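Local coordinates for protein diaminopimelate decarboxylase (Aquifex aeolicus, PDB 2P3E) that probably catalyses the pyridoxal 5'-phosphate-dependent decarboxylation of meso-diaminopimelate to L-lysine, the last step of lysine biosynthesis by the diaminopimelate pathway, at residues L11-G16 with I328-T333; A288-T293 with Y368-S373; L18-V23 with L36-S41; K338-I343 with D357-E362. All coordinates share one frame; numbering follows the deposited sequence.

Contact 1 (L11-G16 with I328-T333); sequences LEYRDG and IIPVET
Tyr13 reaches across to the strand end at Pro330 and gives its phenol proton to Pro330 O, with OH and O 2.6 Å apart. The donor lies in the carbonyl plane, at a C=O...OH angle of 153°. Chi1 of -76° sets CG of Tyr13 anti to its carbonyl carbon. Pro330 O and Val331 O both sit at the ring's edge, near its plane. Over one face stands Thr333 OG1, displaced toward the rim, where it comes 3.3 Å from Tyr13 CE1; the two side chains cross at about a right angle. Aliphatic carbons lie beside the hydroxyl, with Ile329 CB 3.7 Å and Pro330 CD 3.8 Å from Tyr13 OH. A second tie is made by backbone alone: Thr333 N donates to Gly16 O over 2.9 Å, and Glu332 CA brings a C-H to the same oxygen at 3.2 Å. Gly16, with positive phi (84°), belongs to the turn after strand 11-14. Glu332 turns its carboxylate elsewhere, to a salt bridge with Lys26. This is structural packing that docks the N-terminal hairpin of strands 11-14 and 17-20 onto the end of strand 328-330 in the beta domain. It rests on two carbonyl acceptors, one on each segment, and the phenol has its donor need met beside aliphatic carbon.

Contact 2 (A288-T293 with Y368-S373); sequences AGILIT and YLAVLS
Strands 289-293 and 368-371 run antiparallel, their short axes 4.6 Å apart at closest approach and 155° between their directions, with Leu291-Val371 and Thr293-Leu369 as hydrogen-bonded pairs and Ile292-Ala370 as the non-hydrogen-bonded pair between them. They are neighbours in the mixed sheet of the beta domain that accompanies the pyridoxal-binding TIM barrel in this decarboxylase family. Four nearly straight N-H...O bonds join them; the shortest, Val371 N to Leu291 O, is 2.7 Å. On one face lie Leu291, Val371, Thr293 and Leu369. There Leu291 CB and Val371 CB meet at 4.0 Å, while CG2 of Thr293 leans on Leu369 CB at 4.1 Å. Thr293 chi1 of -178° turns OG1 anti to the backbone N, and that hydroxyl is bonded to Asp310. The other face carries Ile292 and Ala370. Chi2 of -53° brings CD1 of Ile292 back over the neighbouring strand, 3.8 Å from Ala370 CB. Its CG2 branch instead meets Tyr368 CB at 4.0 Å, the two side chains crossing at about a right angle; Tyr368 itself packs on helix 25-32. Ser373, just past the strand, bonds through OG to Asn287, and its side chain lies about 6 Å from that of Arg318, a probable substrate-binding residue. Where the pairing ends, Ile290 and Leu372 lie side by side and point the same way, with Ile290 CG2 3.8 Å from Leu372 CD2.

Contact 3 (L18-V23 with L36-S41); sequences LFIEGV and LYVYSS
Glu21 and Ser40 meet through a short bond: Ser40 OG donates to Glu21 OE2 at 2.6 Å. The hydroxyl approaches the anti side of that oxygen, 19° out of the carboxylate plane. Ser40 chi1 of 162° sets OG anti to its backbone N, and the Glu21 chain bends at chi2 (-148°) on its way to the hydroxyl. The apolar part comes from Ile20. Its CD1 lies 3.9 Å from Ser40 CB, and its CG2 is 3.8 Å from Val38 CG1; the Ile20 and Val38 side chains slide past each other in opposite directions.

A second shell holds the carboxylate and the serine. Glu21 OE2 also accepts from Asn42 N, and OE1 from Asn398 N, giving both oxygens backbone donors. Ser40 is the N-cap of helix 41-54: its OG accepts from Phe43 N while donating to Glu21, and the acid therefore stands at the helix's N-terminal end, where the helix dipole would probably help to stabilise a negative charge. Glu21 is itself placed by a type I' turn from Ile20 to Val23, closed by Ile20 N to Val23 O and Val23 N to Ile20 O, both 2.9 Å; Glu21 and Gly22, its two central residues, have positive phi.

The contact therefore joins the hairpin turn after strand 17-20 to the junction of strand 36-40 with helix 41-54. Leu25 of helix 25-32 packs on Ile20, Val394 of strand 392-397 touches Val38, and Val38 also rests on Ile290 and Ile292 of strand 289-301.

Contact 4 (K338-I343 with D357-E362); sequences KVVADI and DREIEE
Chi1 of -75° in Asp342 and -69° in Asp357 sets each CG anti to its own carbonyl carbon, and the two side chains lie side by side, pointing the same way. Their OD1 atoms are 3.7 Å apart, with the carboxylate planes turned 52° against each other. If both are charged they would probably repel; water 2 bridges them, donating to Asp342 OD1 at 2.7 Å and to Asp357 OD1. The same Asp342 OD1 accepts from Asp357 N at 2.9 Å, the donor lying nearly along its C-O axis. Lys304 gives both aspartates a weak, long ion pair.

Further along the pair, Glu359 bends at chi2, and its OE2 comes 3.3 Å from Val340 CG2 as the two side chains cross at a slant. Water 1 links Glu359 OE1 to Lys338 O. Val339 CG1 meets Glu362 OE2 at 3.4 Å, the side chains roughly perpendicular. On the buried side Ile343 and Ile360 touch tip to tip, CD1 to CD1, at 3.8 Å, against Ile328 of strand 328-330. Arg358 turns its guanidinium out of the contact to His326 O and a cation-pi contact with Tyr325.

Four backbone bonds pair Val339 with Ile360 and Ala341 with Arg358, and the strands run antiparallel. Asp357 and Arg358 both stand opposite Ala341, and phi of Asp357 is positive: a G1 beta bulge, here at the corner where the chain enters an antiparallel pair in the mixed sheet of the beta domain.

How the contacts relate
From the N terminus, strand 11-14 opens the long loop that contact 1 closes at 328-333. Contact 3 is nested within it, a short closure between 18-23 and 36-41. Contact 2 begins inside the same loop at 288-293 but ends beyond it at 368-373, and so crosses contact 1. Contact 4 follows contact 1 in series and is nested inside contact 2. Strands 36-40, 289-301, 368-371 and 328-330 are successive neighbours in the mixed sheet, tying contacts 3, 2 and 1; Val331 O with Leu18 N adds the N-terminal hairpin. Contact 4 belongs to the same sheet by way of strand 304-309 and also packs on the others, Ile360 on Leu369 and Ile343 on Ile328, without touching contact 3.

Contact 1 (L11-G16 with I328-T333)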
# COMPACT_ATOMS: atom_id res chain seq x y z
N LEU B 11 -26.23 -5.78 -9.97
CA LEU B 11 -25.74 -4.89 -11.02
C LEU B 11 -26.57 -5.05 -12.29
O LEU B 11 -26.86 -6.17 -12.72
CB LEU B 11 -24.28 -5.20 -11.37
CG LEU B 11 -23.12 -4.65 -10.56
CD1 LEU B 11 -21.83 -5.34 -11.00
CD2 LEU B 11 -23.00 -3.14 -10.75
N GLU B 12 -26.92 -3.93 -12.89
CA GLU B 12 -27.61 -3.96 -14.18
C GLU B 12 -27.51 -2.62 -14.89
O GLU B 12 -27.42 -1.57 -14.24
CB GLU B 12 -29.09 -4.32 -14.01
CG GLU B 12 -29.86 -3.37 -13.13
CD GLU B 12 -31.37 -3.63 -13.15
OE1 GLU B 12 -31.78 -4.80 -13.36
OE2 GLU B 12 -32.13 -2.67 -12.97
N TYR B 13 -27.54 -2.68 -16.21
CA TYR B 13 -27.76 -1.49 -17.01
C TYR B 13 -29.25 -1.22 -17.17
O TYR B 13 -30.04 -2.14 -17.39
CB TYR B 13 -27.11 -1.64 -18.37
CG TYR B 13 -25.61 -1.48 -18.38
CD1 TYR B 13 -25.01 -0.23 -18.20
CD2 TYR B 13 -24.78 -2.58 -18.61
CE1 TYR B 13 -23.62 -0.08 -18.23
CE2 TYR B 13 -23.39 -2.44 -18.64
CZ TYR B 13 -22.82 -1.19 -18.44
OH TYR B 13 -21.45 -1.07 -18.49
N ARG B 14 -29.63 0.05 -17.01
CA ARG B 14 -31.01 0.52 -17.25
C ARG B 14 -30.92 1.68 -18.24
O ARG B 14 -30.47 2.78 -17.86
CB ARG B 14 -31.65 1.04 -15.96
CG ARG B 14 -31.86 0.03 -14.85
CD ARG B 14 -32.66 0.69 -13.71
NE ARG B 14 -32.82 -0.19 -12.56
CZ ARG B 14 -33.46 0.13 -11.45
NH1 ARG B 14 -34.04 1.33 -11.30
NH2 ARG B 14 -33.54 -0.76 -10.47
N ASP B 15 -31.33 1.44 -19.49
CA ASP B 15 -31.28 2.45 -20.56
C ASP B 15 -29.87 3.04 -20.73
O ASP B 15 -29.70 4.26 -20.83
CB ASP B 15 -32.33 3.56 -20.29
CG ASP B 15 -32.40 4.59 -21.41
OD1 ASP B 15 -32.31 4.21 -22.60
OD2 ASP B 15 -32.55 5.78 -21.08
N GLY B 16 -28.87 2.17 -20.75
CA GLY B 16 -27.47 2.56 -20.97
C GLY B 16 -26.72 3.04 -19.73
O GLY B 16 -25.55 3.40 -19.83
N ILE B 328 -13.42 -4.18 -15.95
CA ILE B 328 -13.69 -2.73 -15.98
C ILE B 328 -14.72 -2.42 -17.09
O ILE B 328 -14.50 -2.79 -18.25
CB ILE B 328 -12.40 -1.89 -16.18
CG1 ILE B 328 -11.37 -2.22 -15.07
CG2 ILE B 328 -12.74 -0.39 -16.20
CD1 ILE B 328 -10.06 -1.45 -15.16
N ILE B 329 -15.80 -1.74 -16.71
CA ILE B 329 -16.91 -1.45 -17.60
C ILE B 329 -17.28 0.03 -17.51
O ILE B 329 -17.07 0.66 -16.46
CB ILE B 329 -18.15 -2.33 -17.28
CG1 ILE B 329 -18.66 -2.04 -15.85
CG2 ILE B 329 -17.81 -3.80 -17.49
CD1 ILE B 329 -19.93 -2.81 -15.42
N PRO B 330 -17.85 0.58 -18.60
CA PRO B 330 -18.33 1.96 -18.53
C PRO B 330 -19.62 2.07 -17.71
O PRO B 330 -20.47 1.15 -17.69
CB PRO B 330 -18.53 2.34 -20.00
CG PRO B 330 -18.91 1.03 -20.67
CD PRO B 330 -18.09 -0.02 -19.94
N VAL B 331 -19.75 3.16 -16.97
CA VAL B 331 -20.97 3.45 -16.23
C VAL B 331 -22.10 3.81 -17.24
O VAL B 331 -23.27 3.53 -16.98
CB VAL B 331 -20.73 4.58 -15.17
CG1 VAL B 331 -22.04 5.17 -14.62
CG2 VAL B 331 -19.82 4.06 -14.03
N GLU B 332 -21.71 4.42 -18.37
CA GLU B 332 -22.64 4.70 -19.48
C GLU B 332 -22.21 3.91 -20.73
O GLU B 332 -21.12 4.12 -21.26
CB GLU B 332 -22.67 6.20 -19.82
CG GLU B 332 -23.38 7.11 -18.81
CD GLU B 332 -23.73 8.50 -19.38
OE1 GLU B 332 -23.46 8.79 -20.56
OE2 GLU B 332 -24.30 9.33 -18.63
N THR B 333 -23.06 2.99 -21.19
CA THR B 333 -22.88 2.35 -22.51
C THR B 333 -23.46 3.27 -23.59
O THR B 333 -24.58 3.76 -23.45
CB THR B 333 -23.68 1.04 -22.69
OG1 THR B 333 -23.91 0.38 -21.44
CG2 THR B 333 -22.99 0.09 -23.69

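Contact 2 (A288-T293 with Y368-S373)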
# COMPACT_ATOMS: atom_id res chain seq x y z
N ALA B 288 -18.93 -7.80 -3.74
CA ALA B 288 -19.86 -6.88 -3.06
C ALA B 288 -19.52 -5.42 -3.35
O ALA B 288 -20.39 -4.55 -3.26
CB ALA B 288 -19.81 -7.12 -1.55
N GLY B 289 -18.25 -5.16 -3.66
CA GLY B 289 -17.76 -3.80 -3.82
C GLY B 289 -17.28 -3.52 -5.23
O GLY B 289 -16.68 -4.39 -5.89
N ILE B 290 -17.53 -2.30 -5.69
CA ILE B 290 -17.02 -1.85 -6.97
C ILE B 290 -16.36 -0.47 -6.81
O ILE B 290 -16.76 0.31 -5.92
CB ILE B 290 -18.09 -1.84 -8.10
CG1 ILE B 290 -19.16 -0.79 -7.85
CG2 ILE B 290 -18.76 -3.21 -8.27
CD1 ILE B 290 -20.05 -0.63 -9.05
N LEU B 291 -15.35 -0.20 -7.62
CA LEU B 291 -14.64 1.06 -7.53
C LEU B 291 -15.02 1.92 -8.74
O LEU B 291 -14.83 1.50 -9.89
CB LEU B 291 -13.13 0.84 -7.47
CG LEU B 291 -12.20 2.07 -7.49
CD1 LEU B 291 -12.47 3.00 -6.30
CD2 LEU B 291 -10.73 1.61 -7.50
N ILE B 292 -15.54 3.12 -8.47
CA ILE B 292 -15.91 4.06 -9.52
C ILE B 292 -14.83 5.09 -9.67
O ILE B 292 -14.36 5.67 -8.68
CB ILE B 292 -17.26 4.80 -9.25
CG1 ILE B 292 -18.39 3.81 -8.87
CG2 ILE B 292 -17.67 5.69 -10.47
CD1 ILE B 292 -18.61 2.64 -9.87
N THR B 293 -14.43 5.33 -10.92
CA THR B 293 -13.37 6.27 -11.20
C THR B 293 -13.73 7.12 -12.41
O THR B 293 -14.44 6.67 -13.29
CB THR B 293 -12.00 5.53 -11.39
OG1 THR B 293 -10.96 6.49 -11.61
CG2 THR B 293 -12.03 4.52 -12.55
N TYR B 368 -17.38 8.11 -16.32
CA TYR B 368 -17.01 7.22 -15.22
C TYR B 368 -16.86 5.76 -15.66
O TYR B 368 -17.60 5.30 -16.55
CB TYR B 368 -18.04 7.30 -14.09
CG TYR B 368 -18.31 8.71 -13.62
CD1 TYR B 368 -17.42 9.36 -12.76
CD2 TYR B 368 -19.47 9.40 -14.03
CE1 TYR B 368 -17.67 10.67 -12.32
CE2 TYR B 368 -19.72 10.71 -13.61
CZ TYR B 368 -18.83 11.33 -12.76
OH TYR B 368 -19.08 12.61 -12.31
N LEU B 369 -15.92 5.05 -15.02
CA LEU B 369 -15.75 3.61 -15.21
C LEU B 369 -16.02 2.88 -13.88
O LEU B 369 -15.81 3.46 -12.80
CB LEU B 369 -14.32 3.29 -15.67
CG LEU B 369 -13.79 3.98 -16.95
CD1 LEU B 369 -12.34 3.59 -17.25
CD2 LEU B 369 -14.71 3.61 -18.10
N ALA B 370 -16.51 1.64 -13.96
CA ALA B 370 -16.68 0.76 -12.82
C ALA B 370 -15.67 -0.38 -12.85
O ALA B 370 -15.61 -1.14 -13.82
CB ALA B 370 -18.11 0.20 -12.76
N VAL B 371 -14.86 -0.47 -11.80
CA VAL B 371 -13.89 -1.55 -11.61
C VAL B 371 -14.55 -2.58 -10.69
O VAL B 371 -14.86 -2.29 -9.53
CB VAL B 371 -12.54 -1.04 -10.99
CG1 VAL B 371 -11.52 -2.18 -10.87
CG2 VAL B 371 -11.96 0.14 -11.81
N LEU B 372 -14.77 -3.79 -11.22
CA LEU B 372 -15.55 -4.78 -10.46
C LEU B 372 -14.67 -5.56 -9.48
O LEU B 372 -13.45 -5.46 -9.55
CB LEU B 372 -16.28 -5.76 -11.41
CG LEU B 372 -17.21 -5.15 -12.47
CD1 LEU B 372 -17.95 -6.29 -13.19
CD2 LEU B 372 -18.20 -4.14 -11.86
N SER B 373 -15.32 -6.29 -8.56
CA SER B 373 -14.62 -7.26 -7.70
C SER B 373 -13.61 -6.57 -6.78
O SER B 373 -12.55 -7.11 -6.48
CB SER B 373 -13.91 -8.33 -8.56
OG SER B 373 -14.71 -8.73 -9.68

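Contact 3 (L18-V23 with L36-S41)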
# COMPACT_ATOMS: atom_id res chain seq x y z
N LEU B 18 -25.47 2.34 -15.69
CA LEU B 18 -25.17 1.29 -14.71
C LEU B 18 -25.81 1.61 -13.35
O LEU B 18 -25.69 2.73 -12.85
CB LEU B 18 -23.64 1.06 -14.58
CG LEU B 18 -23.20 -0.18 -13.78
CD1 LEU B 18 -23.57 -1.48 -14.49
CD2 LEU B 18 -21.69 -0.15 -13.51
N PHE B 19 -26.49 0.61 -12.79
CA PHE B 19 -27.14 0.70 -11.49
C PHE B 19 -26.63 -0.43 -10.58
O PHE B 19 -26.30 -1.52 -11.06
CB PHE B 19 -28.67 0.57 -11.62
CG PHE B 19 -29.37 1.84 -12.09
CD1 PHE B 19 -30.06 2.63 -11.19
CD2 PHE B 19 -29.35 2.22 -13.42
CE1 PHE B 19 -30.72 3.80 -11.61
CE2 PHE B 19 -30.00 3.39 -13.86
CZ PHE B 19 -30.68 4.18 -12.95
N ILE B 20 -26.62 -0.17 -9.27
CA ILE B 20 -26.39 -1.22 -8.26
C ILE B 20 -27.46 -1.09 -7.19
O ILE B 20 -27.65 -0.01 -6.63
CB ILE B 20 -24.95 -1.13 -7.63
CG1 ILE B 20 -24.69 -2.32 -6.69
CG2 ILE B 20 -24.73 0.23 -6.93
CD1 ILE B 20 -23.26 -2.43 -6.21
N GLU B 21 -28.16 -2.18 -6.91
CA GLU B 21 -29.33 -2.16 -6.02
C GLU B 21 -30.30 -0.97 -6.28
O GLU B 21 -30.76 -0.30 -5.34
CB GLU B 21 -28.90 -2.21 -4.54
CG GLU B 21 -28.27 -3.53 -4.14
CD GLU B 21 -28.55 -3.91 -2.71
OE1 GLU B 21 -29.71 -3.74 -2.27
OE2 GLU B 21 -27.61 -4.37 -2.03
N GLY B 22 -30.58 -0.71 -7.55
CA GLY B 22 -31.51 0.36 -7.94
C GLY B 22 -30.97 1.78 -7.76
O GLY B 22 -31.75 2.73 -7.74
N VAL B 23 -29.66 1.92 -7.56
CA VAL B 23 -29.04 3.24 -7.45
C VAL B 23 -28.04 3.45 -8.58
O VAL B 23 -27.17 2.61 -8.82
CB VAL B 23 -28.35 3.47 -6.06
CG1 VAL B 23 -27.78 4.89 -5.97
CG2 VAL B 23 -29.33 3.24 -4.92
N LEU B 36 -14.56 6.38 -5.82
CA LEU B 36 -15.64 6.00 -4.92
C LEU B 36 -15.76 4.48 -4.82
O LEU B 36 -15.93 3.79 -5.85
CB LEU B 36 -16.99 6.58 -5.41
CG LEU B 36 -18.22 6.42 -4.51
CD1 LEU B 36 -18.00 7.19 -3.21
CD2 LEU B 36 -19.52 6.90 -5.20
N TYR B 37 -15.68 3.95 -3.60
CA TYR B 37 -16.01 2.55 -3.35
C TYR B 37 -17.48 2.42 -3.03
O TYR B 37 -18.00 3.06 -2.10
CB TYR B 37 -15.17 1.99 -2.20
CG TYR B 37 -13.83 1.42 -2.62
CD1 TYR B 37 -12.64 2.13 -2.42
CD2 TYR B 37 -13.76 0.17 -3.23
CE1 TYR B 37 -11.38 1.57 -2.80
CE2 TYR B 37 -12.54 -0.37 -3.63
CZ TYR B 37 -11.36 0.33 -3.41
OH TYR B 37 -10.17 -0.27 -3.81
N VAL B 38 -18.16 1.56 -3.78
CA VAL B 38 -19.61 1.36 -3.61
C VAL B 38 -19.87 -0.10 -3.28
O VAL B 38 -19.39 -0.98 -3.99
CB VAL B 38 -20.38 1.76 -4.91
CG1 VAL B 38 -21.91 1.57 -4.71
CG2 VAL B 38 -20.06 3.21 -5.31
N TYR B 39 -20.61 -0.35 -2.19
CA TYR B 39 -20.90 -1.70 -1.75
C TYR B 39 -22.40 -2.01 -1.80
O TYR B 39 -23.24 -1.14 -1.53
CB TYR B 39 -20.39 -1.91 -0.31
CG TYR B 39 -18.91 -1.68 -0.13
CD1 TYR B 39 -17.99 -2.72 -0.33
CD2 TYR B 39 -18.41 -0.42 0.21
CE1 TYR B 39 -16.61 -2.50 -0.17
CE2 TYR B 39 -17.03 -0.20 0.39
CZ TYR B 39 -16.15 -1.23 0.19
OH TYR B 39 -14.81 -0.96 0.38
N SER B 40 -22.72 -3.27 -2.12
CA SER B 40 -24.09 -3.78 -2.08
C SER B 40 -24.36 -4.47 -0.76
O SER B 40 -23.77 -5.52 -0.45
CB SER B 40 -24.33 -4.76 -3.25
OG SER B 40 -25.49 -5.57 -3.02
N SER B 41 -25.28 -3.90 0.02
CA SER B 41 -25.66 -4.47 1.29
C SER B 41 -26.24 -5.88 1.13
O SER B 41 -25.85 -6.81 1.86
CB SER B 41 -26.68 -3.55 1.99
OG SER B 41 -27.00 -4.03 3.27

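Contact 4 (K338-I343 with D357-E362)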
# COMPACT_ATOMS: atom_id res chain seq x y z
N LYS B 338 -15.09 -0.33 -29.53
CA LYS B 338 -14.20 -0.67 -28.43
C LYS B 338 -12.75 -0.45 -28.84
O LYS B 338 -12.40 -0.57 -30.03
CB LYS B 338 -14.41 -2.12 -27.98
CG LYS B 338 -15.74 -2.36 -27.25
CD LYS B 338 -15.65 -3.66 -26.47
CE LYS B 338 -16.90 -3.94 -25.65
NZ LYS B 338 -16.61 -5.06 -24.70
N VAL B 339 -11.91 -0.09 -27.88
CA VAL B 339 -10.48 0.07 -28.14
C VAL B 339 -9.69 -0.76 -27.14
O VAL B 339 -10.19 -1.09 -26.06
CB VAL B 339 -10.01 1.56 -28.05
CG1 VAL B 339 -10.53 2.35 -29.25
CG2 VAL B 339 -10.44 2.22 -26.70
N VAL B 340 -8.46 -1.08 -27.51
CA VAL B 340 -7.53 -1.71 -26.59
C VAL B 340 -6.74 -0.58 -25.94
O VAL B 340 -6.14 0.24 -26.64
CB VAL B 340 -6.58 -2.69 -27.31
CG1 VAL B 340 -5.58 -3.27 -26.33
CG2 VAL B 340 -7.38 -3.78 -27.98
N ALA B 341 -6.77 -0.55 -24.61
CA ALA B 341 -6.18 0.55 -23.85
C ALA B 341 -5.50 0.08 -22.57
O ALA B 341 -5.84 -0.98 -22.03
CB ALA B 341 -7.26 1.59 -23.51
N ASP B 342 -4.51 0.87 -22.13
CA ASP B 342 -4.02 0.80 -20.75
C ASP B 342 -4.84 1.78 -19.92
O ASP B 342 -4.94 2.97 -20.25
CB ASP B 342 -2.55 1.21 -20.67
CG ASP B 342 -1.60 0.13 -21.19
OD1 ASP B 342 -2.04 -0.92 -21.72
OD2 ASP B 342 -0.39 0.35 -21.02
N ILE B 343 -5.44 1.28 -18.84
CA ILE B 343 -6.25 2.14 -17.97
C ILE B 343 -5.38 2.39 -16.77
O ILE B 343 -5.08 1.48 -16.00
CB ILE B 343 -7.59 1.46 -17.60
CG1 ILE B 343 -8.39 1.19 -18.88
CG2 ILE B 343 -8.42 2.37 -16.60
CD1 ILE B 343 -9.53 0.23 -18.68
N ASP B 357 -3.62 -3.36 -21.79
CA ASP B 357 -4.02 -3.97 -23.08
C ASP B 357 -5.43 -4.54 -23.00
O ASP B 357 -5.69 -5.69 -23.42
CB ASP B 357 -3.03 -5.07 -23.46
CG ASP B 357 -1.66 -4.54 -23.83
OD1 ASP B 357 -1.55 -3.41 -24.36
OD2 ASP B 357 -0.67 -5.26 -23.58
N ARG B 358 -6.36 -3.74 -22.46
CA ARG B 358 -7.71 -4.21 -22.21
C ARG B 358 -8.70 -3.61 -23.19
O ARG B 358 -8.65 -2.41 -23.49
CB ARG B 358 -8.13 -3.87 -20.77
CG ARG B 358 -9.49 -4.44 -20.36
CD ARG B 358 -9.44 -5.95 -19.98
NE ARG B 358 -8.42 -6.24 -18.96
CZ ARG B 358 -8.60 -6.04 -17.65
NH1 ARG B 358 -9.76 -5.57 -17.19
NH2 ARG B 358 -7.61 -6.31 -16.79
N GLU B 359 -9.62 -4.45 -23.65
CA GLU B 359 -10.72 -4.01 -24.51
C GLU B 359 -11.75 -3.27 -23.68
O GLU B 359 -12.19 -3.75 -22.62
CB GLU B 359 -11.37 -5.21 -25.21
CG GLU B 359 -10.59 -5.72 -26.42
CD GLU B 359 -10.77 -4.87 -27.67
OE1 GLU B 359 -11.42 -3.79 -27.62
OE2 GLU B 359 -10.26 -5.30 -28.73
N ILE B 360 -12.12 -2.09 -24.16
CA ILE B 360 -13.10 -1.26 -23.48
C ILE B 360 -13.73 -0.30 -24.48
O ILE B 360 -13.07 0.15 -25.42
CB ILE B 360 -12.47 -0.46 -22.31
CG1 ILE B 360 -13.56 0.17 -21.44
CG2 ILE B 360 -11.46 0.57 -22.82
CD1 ILE B 360 -13.02 0.80 -20.14
N GLU B 361 -15.02 -0.02 -24.28
CA GLU B 361 -15.74 1.01 -25.03
C GLU B 361 -14.92 2.28 -24.95
O GLU B 361 -14.35 2.61 -23.89
CB GLU B 361 -17.09 1.22 -24.38
CG GLU B 361 -18.23 1.49 -25.31
CD GLU B 361 -19.57 1.48 -24.60
OE1 GLU B 361 -19.97 0.43 -24.04
OE2 GLU B 361 -20.22 2.54 -24.61
N GLU B 362 -14.82 2.98 -26.08
CA GLU B 362 -14.17 4.27 -26.11
C GLU B 362 -14.91 5.13 -25.09
O GLU B 362 -16.15 5.17 -25.09
CB GLU B 362 -14.26 4.90 -27.51
CG GLU B 362 -13.28 4.32 -28.51
CD GLU B 362 -13.35 4.99 -29.88
OE1 GLU B 362 -14.40 5.57 -30.23
OE2 GLU B 362 -12.34 4.94 -30.60
O HOH W 1 -10.98 -3.11 -30.23
O HOH W 2 -2.82 -0.87 -24.32